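PDB 3IJ3: cytosol aminopeptidase from Coxiella burnetii, which probably acts as a manganese-dependent aminopeptidase of the M17 family, removing residues one at a time from the N-termini of peptides. Local coordinates for residues L90-S93 with D94-Y97; R471-F474 with H475-Q479. All coordinates share one frame; numbering follows the deposited sequence.

Interaction 1: residues L90-S93 with D94-Y97; sequences LGVS and DYEY
V92 and Y95 meet where the chain leaves strand 85-91. One methyl of V92, CG2, sits over one face of the Y95 ring, with CD1 its nearest ring atom at 4.2 Å. That methyl lies between the backbone N and the carbonyl carbon of its own residue (chi1 -61° for CG1), and it also touches the D94 carbonyl, CG2 to O 3.4 Å. The Y95 ring is carried back over the valine by CG standing anti to the carbonyl carbon, chi1 -67°. Its hydroxyl is held by E47 and by the backbone N of M44, which fixes the far end of the ring.

One residue on, in one of its two conformers, S93 OG lies 3.8 Å from Y97 CD2, a tentative contact that approaches the ring obliquely. D94 to Y97 form a type I beta turn that carries both tyrosines, and its Y97 N to D94 O bond is weak at 3.4 Å.

With no hydrogen bond joining L90-S93 to D94-Y97, this surface turn of the N-terminal domain relies on van der Waals contact and on outside anchors, among them D100, which accepts from S93 N.

Interaction 2: residues R471-F474 with H475-Q479; sequences RAVF and HYLEQ
Four successive i to i+4 backbone bonds tie R471-F474 to H475-Q479, all close to straight; the first, H475 N to R471 O, is 2.9 Å long with an N-H...O angle of 162°, and the other three are much alike. The side chains meet mainly at F474 and E478. CG of F474 is anti to the backbone N, chi1 -170°, and the ring leans along the helix to the glutamate, where CE2 comes within 3.3 Å of E478 CD. The carboxylate reaches this CE2 corner obliquely as the two side chains cross, its plane 32° from that of the ring, and E478 CG adds a contact of 3.5 Å to F474 CE2. The glutamate runs extended beyond CG, and its OE2 forms a salt bridge with R162, which holds the carboxylate beside the phenyl ring.

All this lies on helix 470-481, the C-terminal helix of the chain, packed between helices 275-289 and 380-393 and against strand 353-359 of the catalytic domain's mixed sheet. One turn apart on its inner side, V473 and L477 lie side by side and point the same way, with V473 CG1 and L477 CD1 4.2 Å apart; V473 packs on L283 and I355, L477 on I287 and L353. L477 CG also rests 3.4 Å from V473 O. Y476 CB packs 3.4 Å from V473 O, and the ring turns its edge to the same oxygen. Towards helix 380-393, H475 CB lies 3.4 Å from R471 O, and the H475 side chain touches A389 and K392.

Interaction 1 comes first along the chain, in the N-terminal domain, and interaction 2 on the C-terminal helix. Their centres are 25 Å apart and their nearest atoms about 10 Å, so they do not touch. The first is a surface turn that follows an inner strand of the N-terminal sheet; the second is buried, its centre about 14 Å from the chain centre against about 24 Å for the first. Neither includes a residue of the metal site, where K250, D255, D273 and E334 surround a lithium ion. A triethylene glycol lies about 3 Å from the Y476 side chain and a sulfate about 6 Å from that of E478, both probably from the crystallisation liquor.

Interaction 1: residues L90-S93 with D94-Y97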
ATOM      1  N   LEU A  90     -42.659  25.536  -6.082  1.00 13.43           N
ATOM      2  CA  LEU A  90     -41.535  24.595  -5.965  1.00 13.00           C
ATOM      3  C   LEU A  90     -41.393  23.812  -7.275  1.00 12.70           C
ATOM      4  O   LEU A  90     -42.311  23.101  -7.695  1.00 12.76           O
ATOM      5  CB  LEU A  90     -41.758  23.599  -4.808  1.00 12.95           C
ATOM      6  CG  LEU A  90     -40.768  22.439  -4.672  1.00 14.23           C
ATOM      7  CD1 LEU A  90     -39.355  22.940  -4.291  1.00 13.32           C
ATOM      8  CD2 LEU A  90     -41.310  21.376  -3.663  1.00 14.30           C
ATOM      9  N   GLY A  91     -40.245  23.930  -7.924  1.00 13.63           N
ATOM     10  CA  GLY A  91     -40.005  23.147  -9.135  1.00 14.12           C
ATOM     11  C   GLY A  91     -39.847  21.683  -8.724  1.00 14.57           C
ATOM     12  O   GLY A  91     -39.134  21.392  -7.771  1.00 15.15           O
ATOM     13  N   VAL A  92     -40.536  20.778  -9.409  1.00 15.23           N
ATOM     14  CA  VAL A  92     -40.431  19.347  -9.114  1.00 16.70           C
ATOM     15  C   VAL A  92     -39.959  18.531 -10.342  1.00 18.89           C
ATOM     16  O   VAL A  92     -40.199  18.938 -11.487  1.00 20.40           O
ATOM     17  CB  VAL A  92     -41.776  18.793  -8.562  1.00 15.39           C
ATOM     18  CG1 VAL A  92     -42.148  19.520  -7.247  1.00 14.03           C
ATOM     19  CG2 VAL A  92     -42.895  18.937  -9.575  1.00 15.21           C
ATOM     20  N   SER A  93     -39.235  17.440 -10.083  0.70 20.88           N
ATOM     21  CA  SER A  93     -38.702  16.549 -11.146  0.70 22.81           C
ATOM     22  C   SER A  93     -39.867  15.906 -11.891  0.70 23.37           C
ATOM     23  O   SER A  93     -39.799  15.613 -13.091  0.70 24.08           O
ATOM     24  CB  SER A  93     -37.839  15.447 -10.537  0.70 22.92           C
ATOM     25  OG  SER A  93     -36.860  15.966  -9.659  0.70 25.84           O
ATOM     26  N   ASP A  94     -40.939  15.656 -11.129  0.50 24.23           N
ATOM     27  CA  ASP A  94     -42.200  15.077 -11.620  0.50 25.23           C
ATOM     28  C   ASP A  94     -43.262  15.294 -10.514  0.50 25.04           C
ATOM     29  O   ASP A  94     -42.887  15.506  -9.358  0.50 24.44           O
ATOM     30  CB  ASP A  94     -42.020  13.587 -11.911  0.50 26.19           C
ATOM     31  CG  ASP A  94     -43.222  12.978 -12.607  0.50 27.95           C
ATOM     32  OD1 ASP A  94     -43.988  13.727 -13.256  0.50 32.38           O
ATOM     33  OD2 ASP A  94     -43.387  11.749 -12.515  0.50 30.51           O
ATOM     34  N   TYR A  95     -44.565  15.260 -10.840  1.00 25.39           N
ATOM     35  CA  TYR A  95     -45.600  15.453  -9.813  1.00 26.96           C
ATOM     36  C   TYR A  95     -45.741  14.286  -8.813  1.00 28.50           C
ATOM     37  O   TYR A  95     -46.432  14.424  -7.798  1.00 28.45           O
ATOM     38  CB  TYR A  95     -46.945  15.840 -10.445  1.00 26.66           C
ATOM     39  CG  TYR A  95     -46.910  17.209 -11.102  1.00 29.00           C
ATOM     40  CD1 TYR A  95     -46.974  18.378 -10.337  1.00 28.06           C
ATOM     41  CD2 TYR A  95     -46.821  17.342 -12.490  1.00 29.41           C
ATOM     42  CE1 TYR A  95     -46.946  19.663 -10.959  1.00 28.67           C
ATOM     43  CE2 TYR A  95     -46.784  18.606 -13.104  1.00 30.18           C
ATOM     44  CZ  TYR A  95     -46.845  19.752 -12.337  1.00 28.29           C
ATOM     45  OH  TYR A  95     -46.815  20.979 -12.962  1.00 26.82           O
ATOM     46  N   GLU A  96     -45.074  13.159  -9.086  1.00 30.60           N
ATOM     47  CA  GLU A  96     -45.101  11.990  -8.186  1.00 31.63           C
ATOM     48  C   GLU A  96     -43.741  11.658  -7.528  1.00 32.34           C
ATOM     49  O   GLU A  96     -43.626  10.636  -6.857  1.00 34.39           O
ATOM     50  CB  GLU A  96     -45.605  10.750  -8.940  1.00 32.06           C
ATOM     51  CG  GLU A  96     -47.055  10.821  -9.430  1.00 34.50           C
ATOM     52  CD  GLU A  96     -47.255  11.759 -10.613  1.00 39.04           C
ATOM     53  OE1 GLU A  96     -48.256  12.513 -10.620  1.00 42.31           O
ATOM     54  OE2 GLU A  96     -46.407  11.758 -11.532  1.00 43.98           O
ATOM     55  N   TYR A  97     -42.725  12.508  -7.683  1.00 31.99           N
ATOM     56  CA  TYR A  97     -41.389  12.220  -7.112  1.00 31.60           C
ATOM     57  C   TYR A  97     -41.286  12.418  -5.577  1.00 31.89           C
ATOM     58  O   TYR A  97     -40.636  11.628  -4.887  1.00 33.74           O
ATOM     59  CB  TYR A  97     -40.315  13.011  -7.851  1.00 31.06           C
ATOM     60  CG  TYR A  97     -38.933  12.780  -7.325  1.00 30.91           C
ATOM     61  CD1 TYR A  97     -38.353  11.514  -7.380  1.00 31.48           C
ATOM     62  CD2 TYR A  97     -38.180  13.824  -6.812  1.00 31.23           C
ATOM     63  CE1 TYR A  97     -37.080  11.294  -6.897  1.00 32.55           C
ATOM     64  CE2 TYR A  97     -36.898  13.613  -6.335  1.00 31.38           C
ATOM     65  CZ  TYR A  97     -36.355  12.345  -6.386  1.00 30.42           C
ATOM     66  OH  TYR A  97     -35.088  12.131  -5.912  1.00 34.51           O
TER

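Interaction 2: residues R471-F474 with H475-Q479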
ATOM      1  N   ARG A 471     -39.898   1.467   4.703  0.50 19.52           N
ATOM      2  CA  ARG A 471     -41.224   1.727   4.178  0.50 19.44           C
ATOM      3  C   ARG A 471     -41.674   0.550   3.327  0.50 18.24           C
ATOM      4  O   ARG A 471     -42.819   0.123   3.430  0.50 16.33           O
ATOM      5  CB  ARG A 471     -41.332   3.042   3.395  0.50 20.52           C
ATOM      6  CG  ARG A 471     -41.032   4.279   4.243  0.50 24.80           C
ATOM      7  CD  ARG A 471     -41.872   5.449   3.802  0.50 28.33           C
ATOM      8  NE  ARG A 471     -43.282   5.120   3.996  0.50 32.44           N
ATOM      9  CZ  ARG A 471     -44.092   4.682   3.039  0.50 31.33           C
ATOM     10  NH1 ARG A 471     -43.656   4.566   1.792  0.50 34.78           N
ATOM     11  NH2 ARG A 471     -45.345   4.396   3.325  0.50 32.72           N
ATOM     12  N   ALA A 472     -40.756  -0.005   2.535  1.00 16.76           N
ATOM     13  CA  ALA A 472     -41.080  -1.161   1.679  1.00 16.14           C
ATOM     14  C   ALA A 472     -41.452  -2.336   2.564  1.00 14.25           C
ATOM     15  O   ALA A 472     -42.481  -2.979   2.357  1.00 14.36           O
ATOM     16  CB  ALA A 472     -39.873  -1.556   0.782  1.00 15.90           C
ATOM     17  N   VAL A 473     -40.596  -2.641   3.534  1.00 15.25           N
ATOM     18  CA  VAL A 473     -40.867  -3.783   4.429  1.00 14.86           C
ATOM     19  C   VAL A 473     -42.185  -3.593   5.176  1.00 15.07           C
ATOM     20  O   VAL A 473     -42.983  -4.527   5.256  1.00 13.11           O
ATOM     21  CB  VAL A 473     -39.737  -4.056   5.423  1.00 15.99           C
ATOM     22  CG1 VAL A 473     -40.126  -5.211   6.393  1.00 15.32           C
ATOM     23  CG2 VAL A 473     -38.421  -4.369   4.675  1.00 16.51           C
ATOM     24  N   PHE A 474     -42.426  -2.394   5.712  1.00 13.74           N
ATOM     25  CA  PHE A 474     -43.669  -2.158   6.433  1.00 14.23           C
ATOM     26  C   PHE A 474     -44.897  -2.316   5.545  1.00 13.83           C
ATOM     27  O   PHE A 474     -45.931  -2.865   5.974  1.00 13.95           O
ATOM     28  CB  PHE A 474     -43.690  -0.806   7.171  1.00 14.49           C
ATOM     29  CG  PHE A 474     -44.860  -0.674   8.084  1.00 12.50           C
ATOM     30  CD1 PHE A 474     -44.909  -1.389   9.269  1.00 14.87           C
ATOM     31  CD2 PHE A 474     -45.935   0.138   7.757  1.00 16.80           C
ATOM     32  CE1 PHE A 474     -46.016  -1.329  10.108  1.00 17.65           C
ATOM     33  CE2 PHE A 474     -47.037   0.221   8.607  1.00 19.91           C
ATOM     34  CZ  PHE A 474     -47.058  -0.519   9.799  1.00 17.73           C
ATOM     35  N   HIS A 475     -44.826  -1.801   4.316  1.00 13.71           N
ATOM     36  CA  HIS A 475     -45.919  -1.961   3.361  1.00 13.26           C
ATOM     37  C   HIS A 475     -46.224  -3.462   3.174  1.00 12.90           C
ATOM     38  O   HIS A 475     -47.389  -3.891   3.205  1.00 12.92           O
ATOM     39  CB  HIS A 475     -45.560  -1.304   2.022  1.00 12.88           C
ATOM     40  CG  HIS A 475     -46.555  -1.554   0.941  1.00 17.37           C
ATOM     41  ND1 HIS A 475     -47.594  -0.689   0.675  1.00 21.42           N
ATOM     42  CD2 HIS A 475     -46.675  -2.575   0.063  1.00 17.55           C
ATOM     43  CE1 HIS A 475     -48.322  -1.178  -0.316  1.00 22.04           C
ATOM     44  NE2 HIS A 475     -47.790  -2.325  -0.699  1.00 16.80           N
ATOM     45  N   TYR A 476     -45.178  -4.250   2.956  1.00 13.44           N
ATOM     46  CA  TYR A 476     -45.313  -5.692   2.816  1.00 12.69           C
ATOM     47  C   TYR A 476     -46.041  -6.303   4.039  1.00 12.80           C
ATOM     48  O   TYR A 476     -46.991  -7.078   3.892  1.00 14.41           O
ATOM     49  CB  TYR A 476     -43.925  -6.366   2.605  1.00 13.58           C
ATOM     50  CG  TYR A 476     -44.029  -7.848   2.799  1.00 11.71           C
ATOM     51  CD1 TYR A 476     -44.663  -8.631   1.858  1.00 17.70           C
ATOM     52  CD2 TYR A 476     -43.623  -8.443   3.971  1.00 14.83           C
ATOM     53  CE1 TYR A 476     -44.826  -9.979   2.052  1.00 20.89           C
ATOM     54  CE2 TYR A 476     -43.774  -9.802   4.174  1.00 15.43           C
ATOM     55  CZ  TYR A 476     -44.381 -10.564   3.207  1.00 18.29           C
ATOM     56  OH  TYR A 476     -44.579 -11.908   3.394  1.00 17.60           O
ATOM     57  N   LEU A 477     -45.604  -5.936   5.247  1.00 13.32           N
ATOM     58  CA  LEU A 477     -46.215  -6.459   6.461  1.00 13.20           C
ATOM     59  C   LEU A 477     -47.694  -6.093   6.587  1.00 13.59           C
ATOM     60  O   LEU A 477     -48.507  -6.917   6.992  1.00 14.77           O
ATOM     61  CB  LEU A 477     -45.446  -6.005   7.705  1.00 12.56           C
ATOM     62  CG  LEU A 477     -44.004  -6.507   7.797  1.00 13.06           C
ATOM     63  CD1 LEU A 477     -43.308  -5.899   9.036  1.00 12.99           C
ATOM     64  CD2 LEU A 477     -43.954  -8.043   7.856  1.00 14.20           C
ATOM     65  N   GLU A 478     -48.041  -4.870   6.228  1.00 13.67           N
ATOM     66  CA  GLU A 478     -49.440  -4.461   6.272  1.00 15.47           C
ATOM     67  C   GLU A 478     -50.282  -5.250   5.281  1.00 15.36           C
ATOM     68  O   GLU A 478     -51.401  -5.652   5.596  1.00 17.14           O
ATOM     69  CB  GLU A 478     -49.600  -2.964   6.013  1.00 17.76           C
ATOM     70  CG  GLU A 478     -49.212  -2.092   7.184  1.00 21.53           C
ATOM     71  CD  GLU A 478     -49.804  -0.689   7.062  1.00 32.74           C
ATOM     72  OE1 GLU A 478     -49.594  -0.046   6.005  1.00 35.83           O
ATOM     73  OE2 GLU A 478     -50.480  -0.246   8.031  1.00 36.05           O
ATOM     74  N   GLN A 479     -49.750  -5.454   4.086  1.00 15.62           N
ATOM     75  CA  GLN A 479     -50.452  -6.230   3.065  1.00 16.08           C
ATOM     76  C   GLN A 479     -50.624  -7.690   3.482  1.00 16.12           C
ATOM     77  O   GLN A 479     -51.680  -8.282   3.251  1.00 17.02           O
ATOM     78  CB  GLN A 479     -49.698  -6.173   1.733  1.00 17.08           C
ATOM     79  CG  GLN A 479     -49.708  -4.792   1.073  1.00 19.52           C
ATOM     80  CD  GLN A 479     -51.099  -4.340   0.664  1.00 24.11           C
ATOM     81  OE1 GLN A 479     -51.575  -3.266   1.077  1.00 29.96           O
ATOM     82  NE2 GLN A 479     -51.778  -5.165  -0.100  1.00 20.52           N
TER